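Local coordinates for acetoacetate decarboxylase (Sphingomonas wittichii, PDB 5UPB), which is an acetoacetate decarboxylase-like enzyme, a lyase by class, that probably works through a Schiff-base intermediate as its relatives do, at residues A[25-30]-A[59-64]; A[128-133]-A[145-150]; A[139-144]-A[163-168]. All blocks are in the same frame, centred on the assembly; numbering follows the deposited sequence.

Contact 1. Residues A[25-30]-A[59-64]; sequences ADMLTV and GAFQST
An antiparallel β-ladder joins Ala25, Asp26 and Met27 to Phe61, Ala60 and Gly59. Asp26 and Ala60 form the hydrogen-bonded pair: Asp26 N donates to Ala60 O at 3.0 Å, and Ala60 N returns a bond to Asp26 O at 2.9 Å. The flanking pairs, Ala25 with Phe61 and Met27 with Gly59, are non-hydrogen-bonded and bring their CA atoms to 4.3 Å. On their face of the sheet Ala25 CB sits over one face of the Phe61 ring, 3.9 Å from its centroid, a CH-pi contact closest at CD2. Strands 21-34 and 53-65 are antiparallel neighbours, consistent with the β-barrel of the family, and Tyr81 of strand 80-92 stacks on the same ring. A bend at chi2 (-72°) brings Met27 SD to 3.5 Å from Phe61 CZ, an oblique Met-aromatic contact. Gly59 has no CB to meet that sulfur, which comes within 4.1 Å of Gly59 CA. On the other face Asp26 OD1 is hydrogen-bonded to Ser244 OG of its own chain and to His132 NE2 of the second subunit.

Contact 2. Residues A[128-133]-A[145-150]; sequences LARPHP and AVVGGI
Val147 is the apolar centre, its two methyls spread over Leu128, Arg130 and Pro131. CG1 stands anti to the backbone N (chi1 178°), where it meets Arg130 CG at 3.7 Å and Leu128 CD1 at 4.1 Å. Arg130 and Val147 lie side by side and point the same way, so the aliphatic start of the arginine runs beside the valine, whereas Leu128 slants across it. The other methyl, Val147 CG2, touches Pro131 CD at 4.0 Å, the two side chains crossing at about a right angle. Farther along, Pro131 CG reaches Ala145 CB at 4.1 Å. Leu28 of strand 21-34 packs on both Leu128 and Val147, and Leu141 adds to the cluster from the loop.

Outward from these side chains the backbone takes over. Ala129 N donates to Gly148 O at 2.8 Å and Gly148 N to Ala129 O at 3.0 Å, both almost straight (174° and 172° at the hydrogen). Leu128 CD1 also rests against Gly148 O, at 3.5 Å. Two residues on, where the ladder would offer its next bonds, Pro131 has no N-H, and its CD lies 3.3 Å from Val146 O instead. At the polar edge the guanidinium of Arg130 is bonded through NH1 to Thr242 OG1, with a long, weak ion pair from NH2 to Asp26. His132, just past the contact, bonds Asp26 and Gln62 of the second subunit, and Pro131 itself packs on Met72 there. The regular pairing of strands 125-129 and 146-153 ends after Ala129-Gly148, while Arg130 and Pro131 stay packed against 145-147, at the mouth of a β-hairpin with a long loop within the ADC fold.

Contact 3. Residues A[139-144]-A[163-168]; sequences GGLREG and LTVTRA
Gly144 and Val165 bring the end of an irregular loop against residues 163-168, the touching parts running 104° apart. Gly144 N donates to Val165 O at 2.8 Å, the donor lying above the carbonyl plane, 37° out of it. Gly144 takes a positive phi of 91°, at which a CB would press on the preceding carbonyl. Just before it, Arg142 O lies close to the Val165 side chain, 3.1 Å from CG1 and 3.3 Å from CB. CG1, anti to the backbone N, is the branch nearest Arg142 O; CG2 looks to Leu141 CD2 at 4.4 Å, a looser apolar touch. Glu143 lays its CG alongside Thr166 O, 3.7 Å away. The Arg167 guanidinium is engaged apart from the loop: NH1 donates to Ala168 O at 3.1 Å and NH2 forms a salt bridge with Asp173.

Thr166 and Arg167 both face Ala214 in a classic β-bulge, where the chain turns a corner. Strand 206-221 covers the apolar side, its Trp213 packing on Leu141 and Val165, and Leu141 also reaches Val147 of strand 146-153. Beyond Gly144 the chain enters that strand, which pairs with 156-166.

Along the chain contact 1 closes before the others open, while the segments of contacts 2 and 3 alternate. The centres of the contacts lie about 12 Å apart (1 and 2), 10 Å (2 and 3) and 18 Å (1 and 3), and contact 3 is the outermost. Strands 146-153 and 156-166, consecutive in the chain and paired in the sheet, tie contact 2 to contact 3 through probable hydrogen bonds Ala145 O to Val165 N and Val147 N to Leu163 O. Leu28 of contact 1 also packs on Gly149 and on Leu163. All three touch the second subunit, so strands that probably form the wall of the barrel, with their loops, also contribute to the subunit interface.

Contact 1. Residues A[25-30]-A[59-64]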
loop_
_atom_site.group_PDB
_atom_site.type_symbol
_atom_site.label_atom_id
_atom_site.label_comp_id
_atom_site.label_asym_id
_atom_site.label_seq_id
_atom_site.Cartn_x
_atom_site.Cartn_y
_atom_site.Cartn_z
ATOM N N ALA A 25 6.218 14.491 16.441
ATOM C CA ALA A 25 6.955 13.531 15.620
ATOM C C ALA A 25 8.025 12.828 16.425
ATOM O O ALA A 25 8.613 13.397 17.362
ATOM C CB ALA A 25 7.623 14.216 14.424
ATOM N N ASP A 26 8.297 11.601 16.024
ATOM C CA ASP A 26 9.507 10.891 16.419
ATOM C C ASP A 26 10.435 10.814 15.219
ATOM O O ASP A 26 9.999 10.470 14.117
ATOM C CB ASP A 26 9.173 9.508 16.968
ATOM C CG ASP A 26 8.251 9.562 18.177
ATOM O OD1 ASP A 26 8.284 10.556 18.930
ATOM O OD2 ASP A 26 7.507 8.617 18.392
ATOM N N MET A 27 11.728 11.075 15.447
ATOM C CA MET A 27 12.672 11.315 14.361
ATOM C C MET A 27 13.892 10.425 14.536
ATOM O O MET A 27 14.383 10.232 15.660
ATOM C CB MET A 27 13.179 12.773 14.337
ATOM C CG MET A 27 12.082 13.812 14.222
ATOM S SD MET A 27 11.378 13.818 12.612
ATOM C CE MET A 27 12.679 14.587 11.672
ATOM N N LEU A 28 14.375 9.903 13.416
ATOM C CA LEU A 28 15.697 9.296 13.303
ATOM C C LEU A 28 16.494 10.135 12.318
ATOM O O LEU A 28 16.060 10.332 11.174
ATOM C CB LEU A 28 15.591 7.843 12.826
ATOM C CG LEU A 28 16.885 7.191 12.345
ATOM C CD1 LEU A 28 17.894 7.129 13.512
ATOM C CD2 LEU A 28 16.615 5.767 11.804
ATOM N N THR A 29 17.636 10.648 12.756
ATOM C CA THR A 29 18.430 11.554 11.943
ATOM C C THR A 29 19.897 11.144 11.917
ATOM O O THR A 29 20.493 10.837 12.962
ATOM C CB THR A 29 18.288 12.986 12.470
ATOM O OG1 THR A 29 16.903 13.358 12.421
ATOM C CG2 THR A 29 19.107 13.967 11.648
ATOM N N VAL A 30 20.475 11.169 10.710
ATOM C CA VAL A 30 21.895 10.966 10.501
ATOM C C VAL A 30 22.451 12.195 9.798
ATOM O O VAL A 30 21.945 12.617 8.747
ATOM C CB VAL A 30 22.182 9.697 9.706
ATOM C CG1 VAL A 30 23.683 9.613 9.394
ATOM C CG2 VAL A 30 21.705 8.502 10.493
ATOM N N GLY A 59 11.081 9.958 9.789
ATOM C CA GLY A 59 10.239 10.315 10.916
ATOM C C GLY A 59 8.813 9.828 10.777
ATOM O O GLY A 59 8.281 9.631 9.667
ATOM N N ALA A 60 8.190 9.664 11.934
ATOM C CA ALA A 60 6.759 9.397 12.063
ATOM C C ALA A 60 6.086 10.630 12.636
ATOM O O ALA A 60 6.392 11.043 13.769
ATOM C CB ALA A 60 6.535 8.159 12.949
ATOM N N PHE A 61 5.178 11.215 11.851
ATOM C CA PHE A 61 4.584 12.511 12.125
ATOM C C PHE A 61 3.101 12.379 12.416
ATOM O O PHE A 61 2.400 11.522 11.869
ATOM C CB PHE A 61 4.774 13.487 10.940
ATOM C CG PHE A 61 6.176 13.875 10.685
ATOM C CD1 PHE A 61 7.036 13.009 10.034
ATOM C CD2 PHE A 61 6.662 15.093 11.131
ATOM C CE1 PHE A 61 8.395 13.371 9.826
ATOM C CE2 PHE A 61 7.987 15.439 10.934
ATOM C CZ PHE A 61 8.847 14.570 10.283
ATOM N N GLN A 62 2.628 13.286 13.250
ATOM C CA GLN A 62 1.211 13.393 13.589
ATOM C C GLN A 62 0.833 14.871 13.561
ATOM O O GLN A 62 1.334 15.669 14.377
ATOM C CB GLN A 62 0.958 12.755 14.952
ATOM C CG GLN A 62 -0.514 12.578 15.302
ATOM C CD GLN A 62 -1.119 13.851 15.839
ATOM O OE1 GLN A 62 -0.792 14.311 16.931
ATOM N NE2 GLN A 62 -1.975 14.450 15.063
ATOM N N SER A 63 -0.031 15.263 12.621
ATOM C CA SER A 63 -0.388 16.665 12.440
ATOM C C SER A 63 -1.869 16.889 12.744
ATOM O O SER A 63 -2.700 15.978 12.620
ATOM C CB SER A 63 -0.066 17.142 11.023
ATOM O OG SER A 63 -0.866 16.432 10.098
ATOM N N THR A 64 -2.169 18.100 13.214
ATOM C CA THR A 64 -3.505 18.503 13.640
ATOM C C THR A 64 -3.767 19.956 13.275
ATOM O O THR A 64 -2.969 20.843 13.605
ATOM C CB THR A 64 -3.667 18.338 15.142
ATOM O OG1 THR A 64 -3.364 16.993 15.492
ATOM C CG2 THR A 64 -5.068 18.666 15.577
#

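Contact 2. Residues A[128-133]-A[145-150]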
loop_
_atom_site.group_PDB
_atom_site.type_symbol
_atom_site.label_atom_id
_atom_site.label_comp_id
_atom_site.label_asym_id
_atom_site.label_seq_id
_atom_site.Cartn_x
_atom_site.Cartn_y
_atom_site.Cartn_z
ATOM N N LEU A 128 9.539 3.972 10.071
ATOM C CA LEU A 128 10.406 4.248 11.218
ATOM C C LEU A 128 10.089 3.227 12.299
ATOM O O LEU A 128 8.932 3.100 12.712
ATOM C CB LEU A 128 10.179 5.655 11.758
ATOM C CG LEU A 128 10.938 5.932 13.078
ATOM C CD1 LEU A 128 12.437 5.867 12.868
ATOM C CD2 LEU A 128 10.570 7.289 13.628
ATOM N N ALA A 129 11.091 2.473 12.741
ATOM C CA ALA A 129 10.906 1.529 13.835
ATOM C C ALA A 129 11.769 1.938 15.020
ATOM O O ALA A 129 12.989 2.044 14.886
ATOM C CB ALA A 129 11.256 0.102 13.431
ATOM N N ARG A 130 11.138 2.161 16.152
ATOM C CA ARG A 130 11.826 2.366 17.437
ATOM C C ARG A 130 11.322 1.353 18.452
ATOM O O ARG A 130 10.172 0.891 18.369
ATOM C CB ARG A 130 11.672 3.791 17.969
ATOM C CG ARG A 130 11.991 4.790 16.924
ATOM C CD ARG A 130 12.308 6.184 17.460
ATOM N NE ARG A 130 11.363 6.675 18.438
ATOM C CZ ARG A 130 11.596 7.703 19.260
ATOM N NH1 ARG A 130 12.752 8.401 19.220
ATOM N NH2 ARG A 130 10.652 8.060 20.104
ATOM N N PRO A 131 12.172 0.955 19.391
ATOM C CA PRO A 131 11.752 -0.024 20.402
ATOM C C PRO A 131 10.653 0.522 21.305
ATOM O O PRO A 131 10.769 1.610 21.884
ATOM C CB PRO A 131 13.037 -0.301 21.167
ATOM C CG PRO A 131 13.842 0.989 21.048
ATOM C CD PRO A 131 13.510 1.513 19.671
ATOM N N HIS A 132 9.594 -0.246 21.436
ATOM C CA HIS A 132 8.485 0.199 22.251
ATOM C C HIS A 132 8.848 0.061 23.734
ATOM O O HIS A 132 9.340 -0.992 24.151
ATOM C CB HIS A 132 7.236 -0.613 21.927
ATOM C CG HIS A 132 5.992 -0.044 22.525
ATOM N ND1 HIS A 132 5.709 -0.101 23.867
ATOM C CD2 HIS A 132 4.948 0.605 21.945
ATOM C CE1 HIS A 132 4.550 0.491 24.096
ATOM N NE2 HIS A 132 4.057 0.908 22.943
ATOM N N PRO A 133 8.615 1.087 24.560
ATOM C CA PRO A 133 9.027 0.999 25.976
ATOM C C PRO A 133 8.423 -0.182 26.720
ATOM O O PRO A 133 8.992 -0.631 27.734
ATOM C CB PRO A 133 8.527 2.324 26.573
ATOM C CG PRO A 133 8.400 3.237 25.456
ATOM C CD PRO A 133 8.032 2.403 24.240
ATOM N N ALA A 145 20.002 0.437 22.719
ATOM C CA ALA A 145 18.827 0.298 21.856
ATOM C C ALA A 145 19.165 0.498 20.382
ATOM O O ALA A 145 20.106 1.206 20.025
ATOM C CB ALA A 145 17.761 1.316 22.269
ATOM N N VAL A 146 18.368 -0.110 19.503
ATOM C CA VAL A 146 18.550 0.091 18.068
ATOM C C VAL A 146 17.277 0.693 17.502
ATOM O O VAL A 146 16.175 0.423 17.993
ATOM C CB VAL A 146 18.955 -1.202 17.333
ATOM C CG1 VAL A 146 20.387 -1.588 17.740
ATOM C CG2 VAL A 146 17.973 -2.355 17.609
ATOM N N VAL A 147 17.462 1.590 16.529
ATOM C CA VAL A 147 16.400 2.276 15.793
ATOM C C VAL A 147 16.681 2.115 14.305
ATOM O O VAL A 147 17.845 2.110 13.889
ATOM C CB VAL A 147 16.360 3.762 16.189
ATOM C CG1 VAL A 147 15.310 4.499 15.405
ATOM C CG2 VAL A 147 16.125 3.877 17.701
ATOM N N GLY A 148 15.633 1.955 13.498
ATOM C CA GLY A 148 15.822 1.762 12.065
ATOM C C GLY A 148 14.794 2.529 11.265
ATOM O O GLY A 148 13.670 2.749 11.714
ATOM N N GLY A 149 15.203 2.979 10.084
ATOM C CA GLY A 149 14.260 3.600 9.159
ATOM C C GLY A 149 14.614 3.218 7.742
ATOM O O GLY A 149 15.786 2.996 7.418
ATOM N N ILE A 150 13.592 3.158 6.885
ATOM C CA ILE A 150 13.810 2.801 5.487
ATOM C C ILE A 150 12.741 3.495 4.649
ATOM O O ILE A 150 11.618 3.749 5.102
ATOM C CB ILE A 150 13.783 1.258 5.285
ATOM C CG1 ILE A 150 14.219 0.853 3.878
ATOM C CG2 ILE A 150 12.378 0.715 5.483
ATOM C CD1 ILE A 150 14.610 -0.625 3.808
#

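Contact 3. Residues A[139-144]-A[163-168]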
loop_
_atom_site.group_PDB
_atom_site.type_symbol
_atom_site.label_atom_id
_atom_site.label_comp_id
_atom_site.label_asym_id
_atom_site.label_seq_id
_atom_site.Cartn_x
_atom_site.Cartn_y
_atom_site.Cartn_z
ATOM N N GLY A 139 12.950 -3.385 26.035
ATOM C CA GLY A 139 12.712 -2.091 26.604
ATOM C C GLY A 139 12.630 -1.055 25.486
ATOM O O GLY A 139 12.555 -1.367 24.299
ATOM N N GLY A 140 12.590 0.200 25.911
ATOM C CA GLY A 140 12.519 1.338 25.022
ATOM C C GLY A 140 13.885 1.888 24.699
ATOM O O GLY A 140 14.895 1.171 24.700
ATOM N N LEU A 141 13.928 3.199 24.477
ATOM C CA LEU A 141 15.191 3.870 24.196
ATOM C C LEU A 141 16.069 3.894 25.454
ATOM O O LEU A 141 15.617 4.233 26.546
ATOM C CB LEU A 141 14.935 5.285 23.680
ATOM C CG LEU A 141 14.251 5.279 22.322
ATOM C CD1 LEU A 141 13.741 6.675 22.029
ATOM C CD2 LEU A 141 15.235 4.820 21.244
ATOM N N ARG A 142 17.316 3.487 25.277
ATOM C CA ARG A 142 18.315 3.335 26.321
ATOM C C ARG A 142 19.655 3.085 25.645
ATOM O O ARG A 142 19.738 2.834 24.439
ATOM C CB ARG A 142 17.970 2.148 27.228
ATOM C CG ARG A 142 17.976 0.822 26.462
ATOM C CD ARG A 142 17.565 -0.372 27.294
ATOM N NE ARG A 142 16.196 -0.318 27.790
ATOM C CZ ARG A 142 15.769 -1.007 28.845
ATOM N NH1 ARG A 142 16.602 -1.797 29.513
ATOM N NH2 ARG A 142 14.507 -0.901 29.240
ATOM N N GLU A 143 20.696 3.085 26.443
ATOM C CA GLU A 143 21.983 2.673 25.924
ATOM C C GLU A 143 21.859 1.275 25.335
ATOM O O GLU A 143 21.254 0.385 25.937
ATOM C CB GLU A 143 22.997 2.660 27.057
ATOM C CG GLU A 143 23.157 3.956 27.786
ATOM C CD GLU A 143 24.239 3.868 28.835
ATOM O OE1 GLU A 143 24.792 2.764 28.997
ATOM O OE2 GLU A 143 24.497 4.876 29.543
ATOM N N GLY A 144 22.357 1.088 24.125
ATOM C CA GLY A 144 22.243 -0.203 23.504
ATOM C C GLY A 144 21.010 -0.432 22.659
ATOM O O GLY A 144 20.993 -1.401 21.915
ATOM N N LEU A 163 20.456 3.539 13.928
ATOM C CA LEU A 163 21.183 4.082 15.079
ATOM C C LEU A 163 21.297 2.992 16.129
ATOM O O LEU A 163 20.293 2.350 16.452
ATOM C CB LEU A 163 20.422 5.267 15.678
ATOM C CG LEU A 163 21.121 6.006 16.792
ATOM C CD1 LEU A 163 22.333 6.731 16.226
ATOM C CD2 LEU A 163 20.135 6.970 17.427
ATOM N N THR A 164 22.506 2.801 16.677
ATOM C CA THR A 164 22.688 2.034 17.909
ATOM C C THR A 164 22.975 3.057 19.003
ATOM O O THR A 164 23.997 3.747 18.957
ATOM C CB THR A 164 23.834 1.038 17.817
ATOM O OG1 THR A 164 23.599 0.128 16.746
ATOM C CG2 THR A 164 23.933 0.254 19.117
ATOM N N VAL A 165 22.063 3.172 19.963
ATOM C CA VAL A 165 22.127 4.248 20.951
ATOM C C VAL A 165 23.306 4.013 21.873
ATOM O O VAL A 165 23.523 2.887 22.336
ATOM C CB VAL A 165 20.811 4.316 21.732
ATOM C CG1 VAL A 165 20.911 5.327 22.927
ATOM C CG2 VAL A 165 19.658 4.670 20.782
ATOM N N THR A 166 24.090 5.061 22.111
ATOM C CA THR A 166 25.208 4.984 23.051
ATOM C C THR A 166 24.980 5.798 24.312
ATOM O O THR A 166 25.532 5.457 25.351
ATOM C CB THR A 166 26.519 5.458 22.406
ATOM O OG1 THR A 166 26.374 6.781 21.883
ATOM C CG2 THR A 166 26.934 4.543 21.281
ATOM N N ARG A 167 24.158 6.839 24.272
ATOM C CA ARG A 167 23.978 7.660 25.458
ATOM C C ARG A 167 22.762 8.543 25.281
ATOM O O ARG A 167 22.290 8.791 24.160
ATOM C CB ARG A 167 25.203 8.546 25.742
ATOM C CG ARG A 167 25.562 9.441 24.554
ATOM C CD ARG A 167 26.497 10.566 24.981
ATOM N NE ARG A 167 26.940 11.352 23.836
ATOM C CZ ARG A 167 26.255 12.362 23.290
ATOM N NH1 ARG A 167 25.082 12.746 23.762
ATOM N NH2 ARG A 167 26.769 13.021 22.279
ATOM N N ALA A 168 22.229 8.976 26.416
ATOM C CA ALA A 168 21.272 10.069 26.399
ATOM C C ALA A 168 21.925 11.276 25.741
ATOM O O ALA A 168 23.153 11.463 25.802
ATOM C CB ALA A 168 20.829 10.397 27.822
#